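Local coordinates for protein ribosomal RNA methyltransferase, putative (Plasmodium falciparum, PDB 2PLW) that probably methylates ribosomal RNA, most likely at a uridine 2'-hydroxyl, using S-adenosylmethionine bound in its FtsJ-like (RlmE-family) methyltransferase domain, at residues A[25-30]-A[50-55]; A[66-71]-A[96-101]; A[29-34]-A[57-62]. All coordinates share one frame; numbering follows the deposited sequence.

Interaction 1 (A[25-30]-A[50-55]). With SAM (S-adenosylmethionine), chain C.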
loop_
_atom_site.group_PDB
_atom_site.type_symbol
_atom_site.label_atom_id
_atom_site.label_comp_id
_atom_site.label_asym_id
_atom_site.label_seq_id
_atom_site.Cartn_x
_atom_site.Cartn_y
_atom_site.Cartn_z
ATOM N N ILE A 25 10.538 8.059 -0.106
ATOM C CA ILE A 25 9.192 8.545 -0.403
ATOM C C ILE A 25 8.257 7.361 -0.110
ATOM O O ILE A 25 8.452 6.262 -0.620
ATOM C CB ILE A 25 9.071 9.014 -1.852
ATOM C CG1 ILE A 25 9.998 10.221 -2.093
ATOM C CG2 ILE A 25 7.627 9.378 -2.164
ATOM C CD1 ILE A 25 9.905 10.800 -3.535
ATOM N N ILE A 26 7.228 7.615 0.682
ATOM C CA ILE A 26 6.332 6.562 1.194
ATOM C C ILE A 26 4.873 6.880 0.863
ATOM O O ILE A 26 4.370 7.969 1.146
ATOM C CB ILE A 26 6.494 6.410 2.718
ATOM C CG1 ILE A 26 7.961 6.144 3.065
ATOM C CG2 ILE A 26 5.659 5.235 3.251
ATOM C CD1 ILE A 26 8.305 6.587 4.471
ATOM N N LEU A 27 4.198 5.906 0.258
ATOM C CA LEU A 27 2.779 6.033 -0.078
ATOM C C LEU A 27 1.961 5.028 0.711
ATOM O O LEU A 27 2.272 3.849 0.739
ATOM C CB LEU A 27 2.571 5.789 -1.572
ATOM C CG LEU A 27 1.115 5.765 -2.063
ATOM C CD1 LEU A 27 0.437 7.092 -1.845
ATOM C CD2 LEU A 27 1.061 5.393 -3.535
ATOM N N ASP A 28 0.872 5.512 1.297
ATOM C CA ASP A 28 0.023 4.732 2.172
ATOM C C ASP A 28 -1.346 4.698 1.517
ATOM O O ASP A 28 -2.048 5.716 1.519
ATOM C CB ASP A 28 -0.040 5.436 3.528
ATOM C CG ASP A 28 -0.963 4.756 4.510
ATOM O OD1 ASP A 28 -1.155 3.534 4.419
ATOM O OD2 ASP A 28 -1.525 5.474 5.379
ATOM N N ILE A 29 -1.689 3.559 0.922
ATOM C CA ILE A 29 -2.941 3.432 0.180
ATOM C C ILE A 29 -4.018 2.912 1.119
ATOM O O ILE A 29 -3.749 2.012 1.927
ATOM C CB ILE A 29 -2.787 2.479 -1.018
ATOM C CG1 ILE A 29 -1.697 3.009 -1.961
ATOM C CG2 ILE A 29 -4.163 2.313 -1.752
ATOM C CD1 ILE A 29 -1.451 2.106 -3.152
ATOM N N GLY A 30 -5.214 3.492 1.016
ATOM C CA GLY A 30 -6.295 3.188 1.955
ATOM C C GLY A 30 -5.978 3.815 3.304
ATOM O O GLY A 30 -6.028 3.136 4.312
ATOM N N LYS A 50 9.088 11.946 2.272
ATOM C CA LYS A 50 7.785 12.442 1.827
ATOM C C LYS A 50 6.800 11.333 2.153
ATOM O O LYS A 50 7.026 10.180 1.788
ATOM C CB LYS A 50 7.741 12.672 0.325
ATOM C CG LYS A 50 8.177 14.026 -0.127
ATOM C CD LYS A 50 8.144 14.117 -1.655
ATOM C CE LYS A 50 8.443 15.550 -2.114
ATOM N NZ LYS A 50 9.647 16.185 -1.487
ATOM N N ILE A 51 5.747 11.685 2.871
ATOM C CA ILE A 51 4.695 10.739 3.236
ATOM C C ILE A 51 3.405 11.147 2.510
ATOM O O ILE A 51 2.942 12.275 2.657
ATOM C CB ILE A 51 4.499 10.701 4.764
ATOM C CG1 ILE A 51 5.834 10.381 5.450
ATOM C CG2 ILE A 51 3.471 9.650 5.152
ATOM C CD1 ILE A 51 5.863 10.838 6.885
ATOM N N ILE A 52 2.858 10.229 1.716
ATOM C CA ILE A 52 1.644 10.481 0.922
ATOM C C ILE A 52 0.584 9.446 1.305
ATOM O O ILE A 52 0.871 8.261 1.401
ATOM C CB ILE A 52 1.915 10.417 -0.615
ATOM C CG1 ILE A 52 3.105 11.310 -1.004
ATOM C CG2 ILE A 52 0.651 10.807 -1.396
ATOM C CD1 ILE A 52 3.769 10.905 -2.288
ATOM N N GLY A 53 -0.644 9.912 1.497
ATOM C CA GLY A 53 -1.771 9.032 1.808
ATOM C C GLY A 53 -2.790 9.126 0.705
ATOM O O GLY A 53 -3.094 10.238 0.237
ATOM N N ILE A 54 -3.368 7.985 0.335
ATOM C CA ILE A 54 -4.446 7.990 -0.657
ATOM C C ILE A 54 -5.622 7.245 -0.064
ATOM O O ILE A 54 -5.444 6.154 0.450
ATOM C CB ILE A 54 -4.034 7.313 -1.980
ATOM C CG1 ILE A 54 -3.050 8.208 -2.745
ATOM C CG2 ILE A 54 -5.304 7.157 -2.904
ATOM C CD1 ILE A 54 -2.492 7.557 -4.005
ATOM N N ASP A 55 -6.822 7.812 -0.141
ATOM C CA ASP A 55 -8.031 7.029 0.185
ATOM C C ASP A 55 -9.196 7.591 -0.590
ATOM O O ASP A 55 -9.194 8.765 -0.926
ATOM C CB ASP A 55 -8.342 7.117 1.685
ATOM C CG ASP A 55 -9.234 6.016 2.175
ATOM O OD1 ASP A 55 -10.428 5.963 1.807
ATOM O OD2 ASP A 55 -8.752 5.196 2.969
HETATM N N SAM C . -4.550 1.929 7.483
HETATM C CA SAM C . -5.648 2.882 7.861
HETATM C C SAM C . -5.335 3.616 9.166
HETATM O O SAM C . -4.449 3.174 9.899
HETATM O OXT SAM C . -5.915 4.654 9.506
HETATM C CB SAM C . -6.972 2.115 7.969
HETATM C CG SAM C . -7.407 1.704 6.564
HETATM S SD SAM C . -9.120 1.160 6.418
HETATM C CE SAM C . -8.971 -0.411 7.283
HETATM C "C5'" SAM C . -9.216 0.631 4.687
HETATM C "C4'" SAM C . -9.381 1.833 3.757
HETATM O "O4'" SAM C . -9.206 1.379 2.413
HETATM C "C3'" SAM C . -10.761 2.535 3.809
HETATM O "O3'" SAM C . -10.652 3.833 4.350
HETATM C "C2'" SAM C . -11.218 2.574 2.343
HETATM O "O2'" SAM C . -11.850 3.773 1.908
HETATM C "C1'" SAM C . -9.915 2.323 1.605
HETATM N N9 SAM C . -10.038 1.805 0.242
HETATM C C8 SAM C . -10.708 0.682 -0.201
HETATM N N7 SAM C . -10.518 0.566 -1.532
HETATM C C5 SAM C . -9.732 1.598 -1.934
HETATM C C6 SAM C . -9.211 1.980 -3.171
HETATM N N6 SAM C . -9.461 1.280 -4.269
HETATM N N1 SAM C . -8.419 3.096 -3.269
HETATM C C2 SAM C . -8.118 3.861 -2.156
HETATM N N3 SAM C . -8.619 3.480 -0.925
HETATM C C4 SAM C . -9.422 2.381 -0.828
#
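The carboxylate of D55, whose OD2 rests 3.1 Å from G30 C, just past the end of the neighbouring strand, accepts four hydrogen bonds, two at each oxygen. OD1 accepts the cofactor hydroxyl SAM O2' at 2.6 Å and the backbone N-H of K57, while OD2 accepts SAM O3' at 2.7 Å and the backbone N-H of Y32. Behind this acidic tip, strands 24-29 and 49-55 run parallel as neighbours in the sheet. I26 N lies 2.8 Å from K50 O, and the ladder continues through I52 and D28 to I54, ending in a weak bent bond, G30 N to I54 O. One sheet face carries a continuous aliphatic row. L27 CG stands anti to its backbone N (chi1 175°), and its CD1 sits 3.7 Å from both I52 CG2 and I54 CD1, the L27 and I54 side chains crossing at a slant. Helix 35-43, which connects the strands in a beta-alpha-beta crossover, packs on the opposite face against I26, D28 and I51. As in other Rossmann-like methyltransferases, an acid at the end of the second strand reads the ribose diol, and its two backbone N-H partners would help to stabilise the negative charge and fix the carboxylate's rotation.

Interaction 2 (A[66-71]-A[96-101]). With SAM (S-adenosylmethionine), chain C.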
loop_
_atom_site.group_PDB
_atom_site.type_symbol
_atom_site.label_atom_id
_atom_site.label_comp_id
_atom_site.label_asym_id
_atom_site.label_seq_id
_atom_site.Cartn_x
_atom_site.Cartn_y
_atom_site.Cartn_z
ATOM N N TYR A 66 1.023 14.471 2.819
ATOM C CA TYR A 66 0.267 14.876 1.629
ATOM C C TYR A 66 -0.887 13.903 1.510
ATOM O O TYR A 66 -0.674 12.691 1.566
ATOM C CB TYR A 66 1.105 14.754 0.370
ATOM C CG TYR A 66 2.347 15.599 0.331
ATOM C CD1 TYR A 66 2.316 16.881 -0.197
ATOM C CD2 TYR A 66 3.569 15.101 0.791
ATOM C CE1 TYR A 66 3.473 17.656 -0.258
ATOM C CE2 TYR A 66 4.726 15.888 0.749
ATOM C CZ TYR A 66 4.666 17.158 0.219
ATOM O OH TYR A 66 5.796 17.955 0.170
ATOM N N PHE A 67 -2.104 14.407 1.353
ATOM C CA PHE A 67 -3.224 13.511 1.151
ATOM C C PHE A 67 -3.776 13.682 -0.267
ATOM O O PHE A 67 -3.807 14.799 -0.815
ATOM C CB PHE A 67 -4.328 13.750 2.197
ATOM C CG PHE A 67 -5.592 12.983 1.908
ATOM C CD1 PHE A 67 -5.622 11.606 2.062
ATOM C CD2 PHE A 67 -6.737 13.645 1.487
ATOM C CE1 PHE A 67 -6.790 10.898 1.805
ATOM C CE2 PHE A 67 -7.919 12.945 1.216
ATOM C CZ PHE A 67 -7.934 11.575 1.354
ATOM N N ILE A 68 -4.203 12.565 -0.850
ATOM C CA ILE A 68 -4.838 12.572 -2.169
ATOM C C ILE A 68 -6.119 11.776 -2.060
ATOM O O ILE A 68 -6.093 10.591 -1.736
ATOM C CB ILE A 68 -3.914 11.973 -3.267
ATOM C CG1 ILE A 68 -2.677 12.866 -3.458
ATOM C CG2 ILE A 68 -4.719 11.750 -4.570
ATOM C CD1 ILE A 68 -1.568 12.222 -4.334
ATOM N N GLN A 69 -7.251 12.428 -2.321
ATOM C CA GLN A 69 -8.476 11.661 -2.366
ATOM C C GLN A 69 -8.583 10.958 -3.723
ATOM O O GLN A 69 -8.452 11.580 -4.787
ATOM C CB GLN A 69 -9.722 12.509 -2.097
ATOM C CG GLN A 69 -10.940 11.625 -1.970
ATOM C CD GLN A 69 -12.249 12.400 -1.881
ATOM O OE1 GLN A 69 -12.316 13.558 -2.268
ATOM N NE2 GLN A 69 -13.295 11.747 -1.367
ATOM N N GLY A 70 -8.807 9.660 -3.683
ATOM C CA GLY A 70 -8.955 8.889 -4.917
ATOM C C GLY A 70 -9.111 7.409 -4.699
ATOM O O GLY A 70 -8.634 6.861 -3.715
ATOM N N GLU A 71 -9.818 6.756 -5.611
ATOM C CA GLU A 71 -9.973 5.326 -5.523
ATOM C C GLU A 71 -8.988 4.667 -6.498
ATOM O O GLU A 71 -9.110 4.823 -7.714
ATOM C CB GLU A 71 -11.422 4.933 -5.846
ATOM C CG GLU A 71 -11.642 3.426 -5.894
ATOM C CD GLU A 71 -13.104 3.058 -6.115
ATOM O OE1 GLU A 71 -13.915 3.959 -6.413
ATOM O OE2 GLU A 71 -13.428 1.869 -5.996
ATOM N N TYR A 96 -1.997 13.094 -11.611
ATOM C CA TYR A 96 -1.562 14.483 -11.667
ATOM C C TYR A 96 -1.273 15.074 -10.286
ATOM O O TYR A 96 -0.314 15.845 -10.112
ATOM C CB TYR A 96 -2.495 15.307 -12.562
ATOM C CG TYR A 96 -2.033 15.097 -13.999
ATOM C CD1 TYR A 96 -2.694 14.199 -14.849
ATOM C CD2 TYR A 96 -0.873 15.719 -14.472
ATOM C CE1 TYR A 96 -2.243 13.968 -16.124
ATOM C CE2 TYR A 96 -0.421 15.495 -15.781
ATOM C CZ TYR A 96 -1.116 14.614 -16.589
ATOM O OH TYR A 96 -0.681 14.379 -17.862
ATOM N N LYS A 97 -2.018 14.611 -9.289
ATOM C CA LYS A 97 -1.696 14.962 -7.905
ATOM C C LYS A 97 -0.359 14.361 -7.463
ATOM O O LYS A 97 0.435 15.031 -6.816
ATOM C CB LYS A 97 -2.823 14.534 -6.974
ATOM C CG LYS A 97 -4.088 15.359 -7.187
ATOM C CD LYS A 97 -5.147 14.954 -6.204
ATOM C CE LYS A 97 -6.568 15.216 -6.725
ATOM N NZ LYS A 97 -7.588 14.433 -5.925
ATOM N N LEU A 98 -0.104 13.100 -7.811
ATOM C CA LEU A 98 1.231 12.514 -7.595
ATOM C C LEU A 98 2.336 13.262 -8.315
ATOM O O LEU A 98 3.403 13.468 -7.757
ATOM C CB LEU A 98 1.280 11.019 -7.955
ATOM C CG LEU A 98 0.548 10.132 -6.964
ATOM C CD1 LEU A 98 0.366 8.713 -7.550
ATOM C CD2 LEU A 98 1.259 10.089 -5.572
ATOM N N LYS A 99 2.075 13.668 -9.555
ATOM C CA LYS A 99 3.061 14.419 -10.353
ATOM C C LYS A 99 3.472 15.729 -9.657
ATOM O O LYS A 99 4.649 16.059 -9.604
ATOM C CB LYS A 99 2.472 14.716 -11.738
ATOM C CG LYS A 99 3.456 15.294 -12.758
ATOM C CD LYS A 99 2.792 15.470 -14.132
ATOM C CE LYS A 99 2.750 14.154 -14.915
ATOM N NZ LYS A 99 4.066 13.889 -15.596
ATOM N N GLU A 100 2.484 16.463 -9.137
ATOM C CA GLU A 100 2.698 17.689 -8.370
ATOM C C GLU A 100 3.688 17.453 -7.237
ATOM O O GLU A 100 4.534 18.289 -6.969
ATOM C CB GLU A 100 1.385 18.177 -7.751
ATOM C CG GLU A 100 0.504 19.042 -8.623
ATOM C CD GLU A 100 -0.629 19.678 -7.808
ATOM O OE1 GLU A 100 -0.604 20.918 -7.615
ATOM O OE2 GLU A 100 -1.536 18.929 -7.348
ATOM N N ILE A 101 3.573 16.302 -6.590
ATOM C CA ILE A 101 4.349 15.978 -5.386
ATOM C C ILE A 101 5.729 15.379 -5.725
ATOM O O ILE A 101 6.758 15.800 -5.175
ATOM C CB ILE A 101 3.536 15.033 -4.427
ATOM C CG1 ILE A 101 2.236 15.671 -3.937
ATOM C CG2 ILE A 101 4.353 14.648 -3.195
ATOM C CD1 ILE A 101 1.208 14.644 -3.435
HETATM N N SAM C . -4.550 1.929 7.483
HETATM C CA SAM C . -5.648 2.882 7.861
HETATM C C SAM C . -5.335 3.616 9.166
HETATM O O SAM C . -4.449 3.174 9.899
HETATM O OXT SAM C . -5.915 4.654 9.506
HETATM C CB SAM C . -6.972 2.115 7.969
HETATM C CG SAM C . -7.407 1.704 6.564
HETATM S SD SAM C . -9.120 1.160 6.418
HETATM C CE SAM C . -8.971 -0.411 7.283
HETATM C "C5'" SAM C . -9.216 0.631 4.687
HETATM C "C4'" SAM C . -9.381 1.833 3.757
HETATM O "O4'" SAM C . -9.206 1.379 2.413
HETATM C "C3'" SAM C . -10.761 2.535 3.809
HETATM O "O3'" SAM C . -10.652 3.833 4.350
HETATM C "C2'" SAM C . -11.218 2.574 2.343
HETATM O "O2'" SAM C . -11.850 3.773 1.908
HETATM C "C1'" SAM C . -9.915 2.323 1.605
HETATM N N9 SAM C . -10.038 1.805 0.242
HETATM C C8 SAM C . -10.708 0.682 -0.201
HETATM N N7 SAM C . -10.518 0.566 -1.532
HETATM C C5 SAM C . -9.732 1.598 -1.934
HETATM C C6 SAM C . -9.211 1.980 -3.171
HETATM N N6 SAM C . -9.461 1.280 -4.269
HETATM N N1 SAM C . -8.419 3.096 -3.269
HETATM C C2 SAM C . -8.118 3.861 -2.156
HETATM N N3 SAM C . -8.619 3.480 -0.925
HETATM C C4 SAM C . -9.422 2.381 -0.828
#
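I101 lays its CG2 methyl over the middle of the Y66 ring, 4.0 Å from the centroid and only 4° off the ring normal, a CH-pi contact that illustrates how a branched aliphatic side chain can use each arm separately. With CG2 anti to the backbone N, the other branch is anti to the carbonyl carbon (chi1 -61°), and its terminal CD1 serves two neighbours, lying 3.8 Å from Y66 CB and equally far from I68 CD1. The two side chains of the Y66-I101 pair run past each other in opposite directions.

I68, buried, meets three helix residues. Its CD1, anti to CA (chi2 169°), touches K97, L98 and I101, with L98 CD2 3.8 Å away and the leucine side chain set at about a right angle to that of I68. The other arm, I68 CG2, presses on the K97 chain at CD, 3.6 Å off.

This is helix-on-sheet packing at the edge of the Rossmann-like fold: helix 93-102 runs nearly antiparallel to the outermost strand 66-69, their short axes 9.6 Å apart at closest, and I101 also reaches I52 on the next strand. L98 also meets F139 and Y143 of helix 122-143.

K97 is extended beyond CG, its methylenes passing I68 in the opposite direction, and its NZ makes a weak hydrogen bond to Q69 O, 3.2 Å away. The Q69 side chain leaves the backbone away from the helix, and its NE2 bonds to K56 O. Just past the strand the chain turns to the cofactor, where G70 O lies 3.4 Å from SAM C2 and the E71 CG methylene lies 3.5 Å from SAM N6, beside the adenine.

Interaction 3 (A[29-34]-A[57-62]). With SAM (S-adenosylmethionine), chain C.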
loop_
_atom_site.group_PDB
_atom_site.type_symbol
_atom_site.label_atom_id
_atom_site.label_comp_id
_atom_site.label_asym_id
_atom_site.label_seq_id
_atom_site.Cartn_x
_atom_site.Cartn_y
_atom_site.Cartn_z
ATOM N N ILE A 29 -1.689 3.559 0.922
ATOM C CA ILE A 29 -2.941 3.432 0.180
ATOM C C ILE A 29 -4.018 2.912 1.119
ATOM O O ILE A 29 -3.749 2.012 1.927
ATOM C CB ILE A 29 -2.787 2.479 -1.018
ATOM C CG1 ILE A 29 -1.697 3.009 -1.961
ATOM C CG2 ILE A 29 -4.163 2.313 -1.752
ATOM C CD1 ILE A 29 -1.451 2.106 -3.152
ATOM N N GLY A 30 -5.214 3.492 1.016
ATOM C CA GLY A 30 -6.295 3.188 1.955
ATOM C C GLY A 30 -5.978 3.815 3.304
ATOM O O GLY A 30 -6.028 3.136 4.312
ATOM N N CYS A 31 -5.634 5.103 3.324
ATOM C CA CYS A 31 -5.017 5.700 4.518
ATOM C C CYS A 31 -6.016 6.138 5.587
ATOM O O CYS A 31 -5.592 6.430 6.710
ATOM C CB CYS A 31 -4.120 6.906 4.169
ATOM S SG CYS A 31 -4.977 8.233 3.318
ATOM N N TYR A 32 -7.306 6.236 5.240
ATOM C CA TYR A 32 -8.313 6.772 6.187
ATOM C C TYR A 32 -8.499 5.834 7.376
ATOM O O TYR A 32 -8.651 4.629 7.184
ATOM C CB TYR A 32 -9.661 6.965 5.498
ATOM C CG TYR A 32 -10.712 7.536 6.418
ATOM C CD1 TYR A 32 -11.000 8.878 6.397
ATOM C CD2 TYR A 32 -11.396 6.709 7.319
ATOM C CE1 TYR A 32 -11.942 9.422 7.276
ATOM C CE2 TYR A 32 -12.333 7.223 8.203
ATOM C CZ TYR A 32 -12.605 8.578 8.171
ATOM O OH TYR A 32 -13.542 9.113 9.025
ATOM N N PRO A 33 -8.569 6.382 8.603
ATOM C CA PRO A 33 -8.540 7.798 9.033
ATOM C C PRO A 33 -7.162 8.386 9.210
ATOM O O PRO A 33 -7.064 9.575 9.458
ATOM C CB PRO A 33 -9.229 7.752 10.409
ATOM C CG PRO A 33 -8.875 6.446 10.926
ATOM C CD PRO A 33 -8.826 5.493 9.748
ATOM N N GLY A 34 -6.127 7.552 9.175
ATOM C CA GLY A 34 -4.757 8.064 9.088
ATOM C C GLY A 34 -3.715 7.527 10.028
ATOM O O GLY A 34 -2.633 8.090 10.086
ATOM N N LYS A 57 -12.015 7.949 0.778
ATOM C CA LYS A 57 -12.605 8.789 1.833
ATOM C C LYS A 57 -11.662 9.930 2.243
ATOM O O LYS A 57 -10.450 9.735 2.391
ATOM C CB LYS A 57 -12.919 7.958 3.073
ATOM C CG LYS A 57 -14.046 6.945 2.921
ATOM C CD LYS A 57 -14.394 6.335 4.300
ATOM C CE LYS A 57 -13.672 4.980 4.477
ATOM N NZ LYS A 57 -13.404 4.532 5.894
ATOM N N ILE A 58 -12.235 11.101 2.476
ATOM C CA ILE A 58 -11.445 12.273 2.827
ATOM C C ILE A 58 -10.929 12.152 4.249
ATOM O O ILE A 58 -11.707 11.950 5.191
ATOM C CB ILE A 58 -12.229 13.599 2.620
ATOM C CG1 ILE A 58 -12.474 13.823 1.128
ATOM C CG2 ILE A 58 -11.387 14.792 3.096
ATOM C CD1 ILE A 58 -13.645 14.707 0.817
ATOM N N MET A 59 -9.609 12.257 4.399
ATOM C CA MET A 59 -8.985 12.105 5.693
ATOM C C MET A 59 -8.802 13.506 6.271
ATOM O O MET A 59 -8.535 14.452 5.532
ATOM C CB MET A 59 -7.639 11.407 5.495
ATOM C CG MET A 59 -6.743 11.388 6.690
ATOM S SD MET A 59 -5.204 10.516 6.365
ATOM C CE MET A 59 -4.192 11.835 5.687
ATOM N N ASP A 60 -8.943 13.647 7.590
ATOM C CA ASP A 60 -8.580 14.911 8.222
ATOM C C ASP A 60 -7.085 15.164 8.016
ATOM O O ASP A 60 -6.294 14.232 8.121
ATOM C CB ASP A 60 -8.870 14.865 9.717
ATOM C CG ASP A 60 -10.336 15.005 10.026
ATOM O OD1 ASP A 60 -11.123 15.403 9.123
ATOM O OD2 ASP A 60 -10.663 14.722 11.191
ATOM N N PRO A 61 -6.698 16.410 7.702
ATOM C CA PRO A 61 -5.273 16.646 7.451
ATOM C C PRO A 61 -4.364 16.216 8.620
ATOM O O PRO A 61 -4.771 16.266 9.781
ATOM C CB PRO A 61 -5.184 18.169 7.257
ATOM C CG PRO A 61 -6.536 18.593 6.859
ATOM C CD PRO A 61 -7.503 17.630 7.510
ATOM N N ILE A 62 -3.146 15.818 8.279
ATOM C CA ILE A 62 -2.093 15.515 9.267
ATOM C C ILE A 62 -0.944 16.393 8.859
ATOM O O ILE A 62 -0.596 16.424 7.675
ATOM C CB ILE A 62 -1.656 14.040 9.205
ATOM C CG1 ILE A 62 -2.835 13.115 9.510
ATOM C CG2 ILE A 62 -0.480 13.785 10.189
ATOM C CD1 ILE A 62 -2.602 11.675 9.136
HETATM N N SAM C . -4.550 1.929 7.483
HETATM C CA SAM C . -5.648 2.882 7.861
HETATM C C SAM C . -5.335 3.616 9.166
HETATM O O SAM C . -4.449 3.174 9.899
HETATM O OXT SAM C . -5.915 4.654 9.506
HETATM C CB SAM C . -6.972 2.115 7.969
HETATM C CG SAM C . -7.407 1.704 6.564
HETATM S SD SAM C . -9.120 1.160 6.418
HETATM C CE SAM C . -8.971 -0.411 7.283
HETATM C "C5'" SAM C . -9.216 0.631 4.687
HETATM C "C4'" SAM C . -9.381 1.833 3.757
HETATM O "O4'" SAM C . -9.206 1.379 2.413
HETATM C "C3'" SAM C . -10.761 2.535 3.809
HETATM O "O3'" SAM C . -10.652 3.833 4.350
HETATM C "C2'" SAM C . -11.218 2.574 2.343
HETATM O "O2'" SAM C . -11.850 3.773 1.908
HETATM C "C1'" SAM C . -9.915 2.323 1.605
HETATM N N9 SAM C . -10.038 1.805 0.242
HETATM C C8 SAM C . -10.708 0.682 -0.201
HETATM N N7 SAM C . -10.518 0.566 -1.532
HETATM C C5 SAM C . -9.732 1.598 -1.934
HETATM C C6 SAM C . -9.211 1.980 -3.171
HETATM N N6 SAM C . -9.461 1.280 -4.269
HETATM N N1 SAM C . -8.419 3.096 -3.269
HETATM C C2 SAM C . -8.118 3.861 -2.156
HETATM N N3 SAM C . -8.619 3.480 -0.925
HETATM C C4 SAM C . -9.422 2.381 -0.828
HETATM O O HOH W 1 -9.336 11.181 9.311
#
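A cis peptide bond joins Y32 to P33, and P33 O lies 3.3 Å from M59 CG on the opposing loop. The proline folds back on its predecessor: P33 CB lies over one face of the Y32 ring, toward the rim, while K57 CD lies over the opposite face, also off-centre and 4.3 Å above the plane. The tyrosine is thus sandwiched, crossing the lysine side chain at about a right angle. A third neighbour comes at the ring edge, where I58 O stands 3.3 Å from Y32 CE1.

K57 is bent at chi3 (-97°), which swings CE out of line with the earlier methylenes and toward the ribose hydroxyls O2' and O3'. Beyond it, K57 NZ makes a weak hydrogen bond to SAM O3' and lies 3.3 Å from Y32 CD2, so the ammonium touches both the sugar and the ring.

No direct hydrogen bond links the two loops. A water bridges them instead, donating to P33 O and accepting from D60 N, and the guanidinium of R3 adds bonds to P33 O, D60 O and P61 O. Elsewhere the contact is nonpolar: M59 SD lies 3.8 Å from C31 SG and 3.7 Å from G34 CA, and I62 CD1 approaches G34 O. With phi at 132°, G34 adopts a backbone shape suited to glycine, closely flanked by M59 and I62.

At the N-cap of helix 35-43, G34 N donates to the carboxylate atom SAM OXT at 2.9 Å in a fairly straight bond (159°). Residues 30-34 form the loop after the first strand that binds the cofactor, as in class I SAM-dependent methyltransferases; the loop after the second strand packs against it.

How the interactions relate
All three contacts touch one cofactor. Interactions 1 and 3 share the O3' end of the ribose, interaction 3 reaching on to the carboxylate, and interaction 2 reaches the adenine. Interactions 1 and 3 also have I29 and G30 in common, their centres about 9 Å apart, and are tied by D55 OD2 to Y32 N at 2.9 Å. Interaction 2 adds the next strand to the sheet of interaction 1, also about 9 Å between centres, through G53 N to Y66 O at 2.8 Å. Between interactions 2 and 3, with centres about 12 Å apart, the F67 ring provides the join, its CE1 lying 3.6 Å from C31 SG.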